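Local structure of lipoxygenase (Cyanothece sp., 5EK8) at residues L555-C558 against C559-I562; E484-R487 against F488-L492; P316-A320 against P321-L325. The protein probably oxygenates polyunsaturated fatty acids as a non-heme iron 9R-lipoxygenase, inserting both atoms of molecular oxygen into the substrate. All blocks are in the same frame, centred on the assembly; numbering follows the deposited sequence.

Contact 1: L555-C558 against C559-I562; sequences LKQC and CRHI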
loop_
_atom_site.group_PDB
_atom_site.type_symbol
_atom_site.label_atom_id
_atom_site.label_comp_id
_atom_site.label_asym_id
_atom_site.label_seq_id
_atom_site.Cartn_x
_atom_site.Cartn_y
_atom_site.Cartn_z
ATOM N N LEU A 555 -2.050 -21.315 2.801
ATOM C CA LEU A 555 -3.023 -20.242 2.936
ATOM C C LEU A 555 -2.813 -19.454 4.227
ATOM O O LEU A 555 -2.845 -18.227 4.214
ATOM C CB LEU A 555 -4.444 -20.801 2.884
ATOM C CG LEU A 555 -5.540 -19.738 2.787
ATOM C CD1 LEU A 555 -5.286 -18.834 1.583
ATOM C CD2 LEU A 555 -6.912 -20.388 2.699
ATOM N N LYS A 556 -2.592 -20.162 5.330
ATOM C CA LYS A 556 -2.320 -19.526 6.616
ATOM C C LYS A 556 -1.108 -18.603 6.527
ATOM O O LYS A 556 -1.123 -17.489 7.058
ATOM C CB LYS A 556 -2.100 -20.583 7.702
ATOM C CG LYS A 556 -3.331 -21.411 8.022
ATOM C CD LYS A 556 -2.948 -22.788 8.529
ATOM C CE LYS A 556 -2.689 -22.788 10.019
ATOM N NZ LYS A 556 -3.952 -22.814 10.795
ATOM N N GLN A 557 -0.064 -19.064 5.845
ATOM C CA GLN A 557 1.149 -18.263 5.704
ATOM C C GLN A 557 0.905 -17.022 4.849
ATOM O O GLN A 557 1.367 -15.929 5.181
ATOM C CB GLN A 557 2.288 -19.099 5.108
ATOM C CG GLN A 557 3.508 -18.289 4.665
ATOM C CD GLN A 557 4.116 -17.444 5.785
ATOM O OE1 GLN A 557 3.922 -17.719 6.969
ATOM N NE2 GLN A 557 4.859 -16.409 5.406
ATOM N N CYS A 558 0.177 -17.197 3.751
ATOM C CA CYS A 558 -0.150 -16.079 2.875
ATOM C C CYS A 558 -0.963 -15.031 3.641
ATOM O O CYS A 558 -0.731 -13.824 3.521
ATOM C CB CYS A 558 -0.916 -16.571 1.645
ATOM S SG CYS A 558 -1.235 -15.309 0.385
ATOM N N CYS A 559 -1.904 -15.511 4.444
ATOM C CA CYS A 559 -2.735 -14.646 5.270
ATOM C C CYS A 559 -1.899 -13.860 6.280
ATOM O O CYS A 559 -2.074 -12.644 6.431
ATOM C CB CYS A 559 -3.798 -15.474 5.983
ATOM S SG CYS A 559 -5.112 -16.089 4.888
ATOM N N ARG A 560 -0.989 -14.559 6.957
ATOM C CA ARG A 560 -0.033 -13.919 7.862
ATOM C C ARG A 560 0.756 -12.817 7.160
ATOM O O ARG A 560 0.914 -11.714 7.685
ATOM C CB ARG A 560 0.945 -14.945 8.439
ATOM C CG ARG A 560 0.426 -15.732 9.625
ATOM C CD ARG A 560 1.553 -16.532 10.266
ATOM N NE ARG A 560 2.099 -17.559 9.380
ATOM C CZ ARG A 560 1.690 -18.826 9.355
ATOM N NH1 ARG A 560 0.721 -19.230 10.164
ATOM N NH2 ARG A 560 2.250 -19.690 8.520
ATOM N N HIS A 561 1.257 -13.135 5.972
ATOM C CA HIS A 561 2.036 -12.196 5.171
ATOM C C HIS A 561 1.245 -10.918 4.860
ATOM O O HIS A 561 1.674 -9.795 5.181
ATOM C CB HIS A 561 2.477 -12.882 3.875
ATOM C CG HIS A 561 3.511 -12.126 3.104
ATOM N ND1 HIS A 561 4.822 -12.022 3.517
ATOM C CD2 HIS A 561 3.430 -11.440 1.940
ATOM C CE1 HIS A 561 5.502 -11.302 2.643
ATOM N NE2 HIS A 561 4.680 -10.938 1.673
ATOM N N ILE A 562 0.082 -11.115 4.243
ATOM C CA ILE A 562 -0.820 -10.028 3.884
ATOM C C ILE A 562 -1.139 -9.142 5.082
ATOM O O ILE A 562 -0.919 -7.927 5.044
ATOM C CB ILE A 562 -2.140 -10.568 3.296
ATOM C CG1 ILE A 562 -1.880 -11.281 1.968
ATOM C CG2 ILE A 562 -3.152 -9.439 3.116
ATOM C CD1 ILE A 562 -3.075 -12.068 1.454
#

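Contact 2: E484-R487 against F488-L492; sequences EIRR and FSEDL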
loop_
_atom_site.group_PDB
_atom_site.type_symbol
_atom_site.label_atom_id
_atom_site.label_comp_id
_atom_site.label_asym_id
_atom_site.label_seq_id
_atom_site.Cartn_x
_atom_site.Cartn_y
_atom_site.Cartn_z
ATOM N N GLU A 484 -12.883 -21.110 -4.150
ATOM C CA GLU A 484 -12.585 -19.685 -4.106
ATOM C C GLU A 484 -11.104 -19.467 -3.813
ATOM O O GLU A 484 -10.462 -18.621 -4.432
ATOM C CB GLU A 484 -13.455 -18.976 -3.058
ATOM C CG GLU A 484 -14.933 -18.925 -3.421
ATOM C CD GLU A 484 -15.712 -17.901 -2.608
ATOM O OE1 GLU A 484 -15.140 -17.331 -1.655
ATOM O OE2 GLU A 484 -16.900 -17.664 -2.925
ATOM N N ILE A 485 -10.559 -20.243 -2.881
ATOM C CA ILE A 485 -9.134 -20.155 -2.570
ATOM C C ILE A 485 -8.292 -20.514 -3.787
ATOM O O ILE A 485 -7.254 -19.896 -4.036
ATOM C CB ILE A 485 -8.739 -21.070 -1.398
ATOM C CG1 ILE A 485 -9.551 -20.709 -0.150
ATOM C CG2 ILE A 485 -7.244 -20.972 -1.131
ATOM C CD1 ILE A 485 -9.450 -19.248 0.258
ATOM N N ARG A 486 -8.745 -21.498 -4.558
ATOM C CA ARG A 486 -8.014 -21.871 -5.763
ATOM C C ARG A 486 -8.026 -20.749 -6.798
ATOM O O ARG A 486 -6.988 -20.428 -7.372
ATOM C CB ARG A 486 -8.576 -23.150 -6.383
ATOM C CG ARG A 486 -7.770 -23.620 -7.587
ATOM C CD ARG A 486 -8.237 -24.959 -8.135
ATOM N NE ARG A 486 -7.364 -25.406 -9.218
ATOM C CZ ARG A 486 -7.396 -26.617 -9.763
ATOM N NH1 ARG A 486 -8.261 -27.525 -9.333
ATOM N NH2 ARG A 486 -6.556 -26.920 -10.742
ATOM N N ARG A 487 -9.193 -20.159 -7.042
ATOM C CA ARG A 487 -9.297 -19.062 -8.007
ATOM C C ARG A 487 -8.456 -17.867 -7.570
ATOM O O ARG A 487 -7.830 -17.193 -8.393
ATOM C CB ARG A 487 -10.755 -18.647 -8.194
ATOM C CG ARG A 487 -11.600 -19.727 -8.841
ATOM C CD ARG A 487 -11.049 -20.102 -10.211
ATOM N NE ARG A 487 -11.680 -21.308 -10.735
ATOM C CZ ARG A 487 -11.182 -22.531 -10.591
ATOM N NH1 ARG A 487 -10.039 -22.706 -9.944
ATOM N NH2 ARG A 487 -11.823 -23.577 -11.096
ATOM N N PHE A 488 -8.454 -17.626 -6.263
ATOM C CA PHE A 488 -7.627 -16.612 -5.615
ATOM C C PHE A 488 -6.145 -16.838 -5.932
ATOM O O PHE A 488 -5.449 -15.950 -6.454
ATOM C CB PHE A 488 -7.895 -16.656 -4.102
ATOM C CG PHE A 488 -7.042 -15.729 -3.282
ATOM C CD1 PHE A 488 -7.137 -14.355 -3.424
ATOM C CD2 PHE A 488 -6.178 -16.236 -2.326
ATOM C CE1 PHE A 488 -6.363 -13.501 -2.643
ATOM C CE2 PHE A 488 -5.401 -15.389 -1.544
ATOM C CZ PHE A 488 -5.496 -14.019 -1.702
ATOM N N SER A 489 -5.682 -18.047 -5.630
ATOM C CA SER A 489 -4.312 -18.458 -5.898
ATOM C C SER A 489 -3.942 -18.272 -7.373
ATOM O O SER A 489 -2.904 -17.688 -7.703
ATOM C CB SER A 489 -4.122 -19.919 -5.478
ATOM O OG SER A 489 -2.870 -20.427 -5.899
ATOM N N GLU A 490 -4.808 -18.767 -8.252
ATOM C CA GLU A 490 -4.576 -18.716 -9.689
ATOM C C GLU A 490 -4.464 -17.283 -10.189
ATOM O O GLU A 490 -3.576 -16.974 -10.969
ATOM C CB GLU A 490 -5.689 -19.451 -10.437
ATOM C CG GLU A 490 -5.651 -20.960 -10.261
ATOM C CD GLU A 490 -6.813 -21.657 -10.933
ATOM O OE1 GLU A 490 -6.996 -22.871 -10.697
ATOM O OE2 GLU A 490 -7.546 -20.992 -11.697
ATOM N N ASP A 491 -5.356 -16.408 -9.732
ATOM C CA ASP A 491 -5.289 -15.000 -10.112
ATOM C C ASP A 491 -3.977 -14.365 -9.650
ATOM O O ASP A 491 -3.319 -13.638 -10.415
ATOM C CB ASP A 491 -6.485 -14.235 -9.543
ATOM C CG ASP A 491 -7.607 -14.068 -10.558
ATOM O OD1 ASP A 491 -8.648 -13.474 -10.204
ATOM O OD2 ASP A 491 -7.444 -14.519 -11.712
ATOM N N LEU A 492 -3.593 -14.660 -8.405
ATOM C CA LEU A 492 -2.306 -14.200 -7.873
ATOM C C LEU A 492 -1.117 -14.605 -8.748
ATOM O O LEU A 492 -0.351 -13.749 -9.195
ATOM C CB LEU A 492 -2.089 -14.726 -6.453
ATOM C CG LEU A 492 -2.948 -14.076 -5.371
ATOM C CD1 LEU A 492 -2.867 -14.876 -4.076
ATOM C CD2 LEU A 492 -2.534 -12.612 -5.149
#

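Contact 3: P316-A320 against P321-L325; sequences PDSLA and PHSPL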
loop_
_atom_site.group_PDB
_atom_site.type_symbol
_atom_site.label_atom_id
_atom_site.label_comp_id
_atom_site.label_asym_id
_atom_site.label_seq_id
_atom_site.Cartn_x
_atom_site.Cartn_y
_atom_site.Cartn_z
ATOM N N PRO A 316 28.660 14.803 -11.656
ATOM C CA PRO A 316 27.392 15.396 -12.095
ATOM C C PRO A 316 27.009 14.913 -13.492
ATOM O O PRO A 316 25.824 14.738 -13.780
ATOM C CB PRO A 316 27.684 16.898 -12.084
ATOM C CG PRO A 316 28.769 17.057 -11.079
ATOM C CD PRO A 316 29.616 15.821 -11.186
ATOM N N ASP A 317 28.021 14.686 -14.329
ATOM C CA ASP A 317 27.857 14.118 -15.670
ATOM C C ASP A 317 27.273 12.705 -15.690
ATOM O O ASP A 317 26.452 12.380 -16.546
ATOM C CB ASP A 317 29.205 14.092 -16.397
ATOM C CG ASP A 317 29.471 15.354 -17.179
ATOM O OD1 ASP A 317 30.655 15.625 -17.477
ATOM O OD2 ASP A 317 28.500 16.073 -17.497
ATOM N N SER A 318 27.717 11.868 -14.758
ATOM C CA SER A 318 27.374 10.448 -14.754
ATOM C C SER A 318 25.875 10.168 -14.568
ATOM O O SER A 318 25.426 9.777 -13.489
ATOM C CB SER A 318 28.185 9.737 -13.668
ATOM O OG SER A 318 29.570 9.798 -13.970
ATOM N N LEU A 319 25.117 10.341 -15.646
ATOM C CA LEU A 319 23.671 10.161 -15.607
ATOM C C LEU A 319 23.270 8.705 -15.762
ATOM O O LEU A 319 22.616 8.131 -14.890
ATOM C CB LEU A 319 23.005 10.991 -16.703
ATOM C CG LEU A 319 23.285 12.490 -16.687
ATOM C CD1 LEU A 319 22.478 13.185 -17.770
ATOM C CD2 LEU A 319 22.979 13.066 -15.305
ATOM N N ALA A 320 23.667 8.118 -16.887
ATOM C CA ALA A 320 23.303 6.744 -17.229
ATOM C C ALA A 320 23.833 5.736 -16.212
ATOM O O ALA A 320 24.858 5.979 -15.577
ATOM C CB ALA A 320 23.817 6.409 -18.621
ATOM N N PRO A 321 23.127 4.603 -16.045
ATOM C CA PRO A 321 23.627 3.533 -15.176
ATOM C C PRO A 321 25.037 3.099 -15.561
ATOM O O PRO A 321 25.357 3.052 -16.749
ATOM C CB PRO A 321 22.624 2.399 -15.403
ATOM C CG PRO A 321 21.372 3.085 -15.807
ATOM C CD PRO A 321 21.793 4.293 -16.589
ATOM N N HIS A 322 25.862 2.820 -14.554
ATOM C CA HIS A 322 27.238 2.336 -14.730
ATOM C C HIS A 322 28.166 3.379 -15.353
ATOM O O HIS A 322 29.232 3.047 -15.873
ATOM C CB HIS A 322 27.245 1.048 -15.558
ATOM C CG HIS A 322 26.162 0.095 -15.170
ATOM N ND1 HIS A 322 26.145 -0.553 -13.953
ATOM C CD2 HIS A 322 25.039 -0.290 -15.818
ATOM C CE1 HIS A 322 25.063 -1.306 -13.875
ATOM N NE2 HIS A 322 24.378 -1.170 -14.995
ATOM N N SER A 323 27.759 4.642 -15.272
ATOM C CA SER A 323 28.615 5.772 -15.633
ATOM C C SER A 323 29.695 6.001 -14.560
ATOM O O SER A 323 29.549 5.534 -13.431
ATOM C CB SER A 323 27.762 7.022 -15.831
ATOM O OG SER A 323 26.767 7.094 -14.830
ATOM N N PRO A 324 30.789 6.701 -14.915
ATOM C CA PRO A 324 31.954 6.824 -14.027
ATOM C C PRO A 324 31.666 7.365 -12.625
ATOM O O PRO A 324 30.801 8.223 -12.453
ATOM C CB PRO A 324 32.861 7.791 -14.789
ATOM C CG PRO A 324 32.539 7.545 -16.206
ATOM C CD PRO A 324 31.068 7.264 -16.249
ATOM N N LEU A 325 32.401 6.849 -11.641
ATOM C CA LEU A 325 32.300 7.295 -10.253
ATOM C C LEU A 325 33.568 8.020 -9.817
ATOM O O LEU A 325 34.665 7.706 -10.284
ATOM C CB LEU A 325 32.052 6.111 -9.310
ATOM C CG LEU A 325 30.784 5.266 -9.446
ATOM C CD1 LEU A 325 30.840 4.096 -8.491
ATOM C CD2 LEU A 325 29.557 6.100 -9.164
#

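Contact 1: L555-C558 against C559-I562
The amide oxygen OE1 of Q557 is gripped by two nitrogens of R560, which lies three residues further along the same helix. R560 NE reaches Q557 OE1 at 3.0 Å, and R560 NH2 lies at the same 3.0 Å from Q557 OE1, a side-on grip in which both donors converge on a single acceptor. The oxygen sits at the edge of the guanidinium, in its plane. Seen from the amide the two bonds differ: NH2 approaches in the carbonyl plane on a lone pair, whereas NE is tilted 31° out of it. The amide and guanidinium planes stand 47° apart. Neither bond is straight. The arginine gets there by bending at chi3 (-64°), which folds the guanidinium back so that one face lies over the backbone, with K556 O above its centre. Q557 NE2 is held in turn by the carbonyl oxygens of W437 and W440, so both ends of the amide are fixed. K556 sends its amine to D468.

Two sulfur-to-carbon contacts lie on other parts of the helix surface. The SG of C558 touches I562 CD1 at 3.9 Å, and CG of L555 lies 4.2 Å from C559 SG. Four successive i to i+4 backbone bonds, such as I562 N to C558 O at 2.9 Å, carry the frame. H561 directs NE2 to Q366 on helix 337-377. Helix 549-574 itself also supplies the iron ligand H570, about two turns beyond I562. The chemistry implies a buried amide whose oxygen is satisfied by a probably cationic arginine and whose rotation is fixed by partners at both ends.

Contact 2: E484-R487 against F488-L492
Four consecutive backbone bonds of the i to i+4 kind, from F488 N to E484 O through D491 N to R487 O, join E484-R487 to F488-L492 as regular alpha helix. On one flank, E490 OE1 is shared by two arginines. R486 NE lies 3.0 Å from E490 OE1, a salt bridge whose hydrogen bond is weak and clearly bent at the hydrogen. From the next residue, three before E490, R487 NH1 comes to 3.1 Å from E490 OE1, completing a second salt bridge. The approaches differ: the R486 guanidinium stands almost perpendicular to the carboxylate (87°), while R487 runs alongside E490 with its plane only 21° from that of the acid. R486 is extended, with CG anti to the backbone N (chi1 -176°), whereas R487 folds at chi2 to come beside the same oxygen. The other oxygen, E490 OE2, pairs with K66, so three cationic groups surround one carboxylate and would probably favour its ionised form. On another side of the helix, L492 CD1 lies over one face of the F488 ring, next to A373 of helix 337-377. The trio is an intrahelical salt-bridge network that combines i to i+3 and i to i+4 spacings, here on helix 482-495 of the lipoxygenase's largely helical region.

Contact 3: P316-A320 against P321-L325
From its CB, the side chain of S318 first meets S323, whose OG lies 3.2 Å from S318 CB, and it passes the carbonyl oxygen of P324 at a similar distance. One atom further, S318 OG donates a hydrogen bond to P324 O, with 2.5 Å between S318 OG and P324 O. The hydroxyl arrives in the carbonyl plane, on a lone pair. With OG anti to the carbonyl carbon (chi1 -64°), S318 directs its tip across the loop to the returning chain. The ring of P324 flanks the same hydroxyl, its CD 3.7 Å from S318 OG.

At the far end the chain reverses. S323 N bonds to A320 O at 3.2 Å, coming from above the carbonyl plane at 37° instead of along a lone pair. P321 and H322 occupy the two corners, and the positive phi of H322 (67°) matches the third position of the turn. R314, just past the end of strand 303-313, donates a hydrogen bond from its NE to S318 O. S318 itself is the centre of an inverse gamma turn. The whole is a type II beta turn from A320 to S323, backed by a serine-to-carbonyl bond, in the surface loop between strands 303-313 and 329-331.

Reading from the N terminus, contact 3 comes first, then contact 2 and then contact 1; they follow in series, none enclosing or crossing another. Each joins directly consecutive segments, so the only loop closed is the tight turn of contact 3, in the connection between two antiparallel sheet strands. Contacts 2 and 1 lie within helices 482-495 and 549-574; the centres of the two contacts are about 13 Å apart, and they meet where L555 CD2 packs on I485 CD1 at 3.7 Å. Both also rest on helix 337-377, and I541 touches both. Contact 3 stands well apart, its nearest atoms about 27 Å from contact 1 and about 28 Å from contact 2.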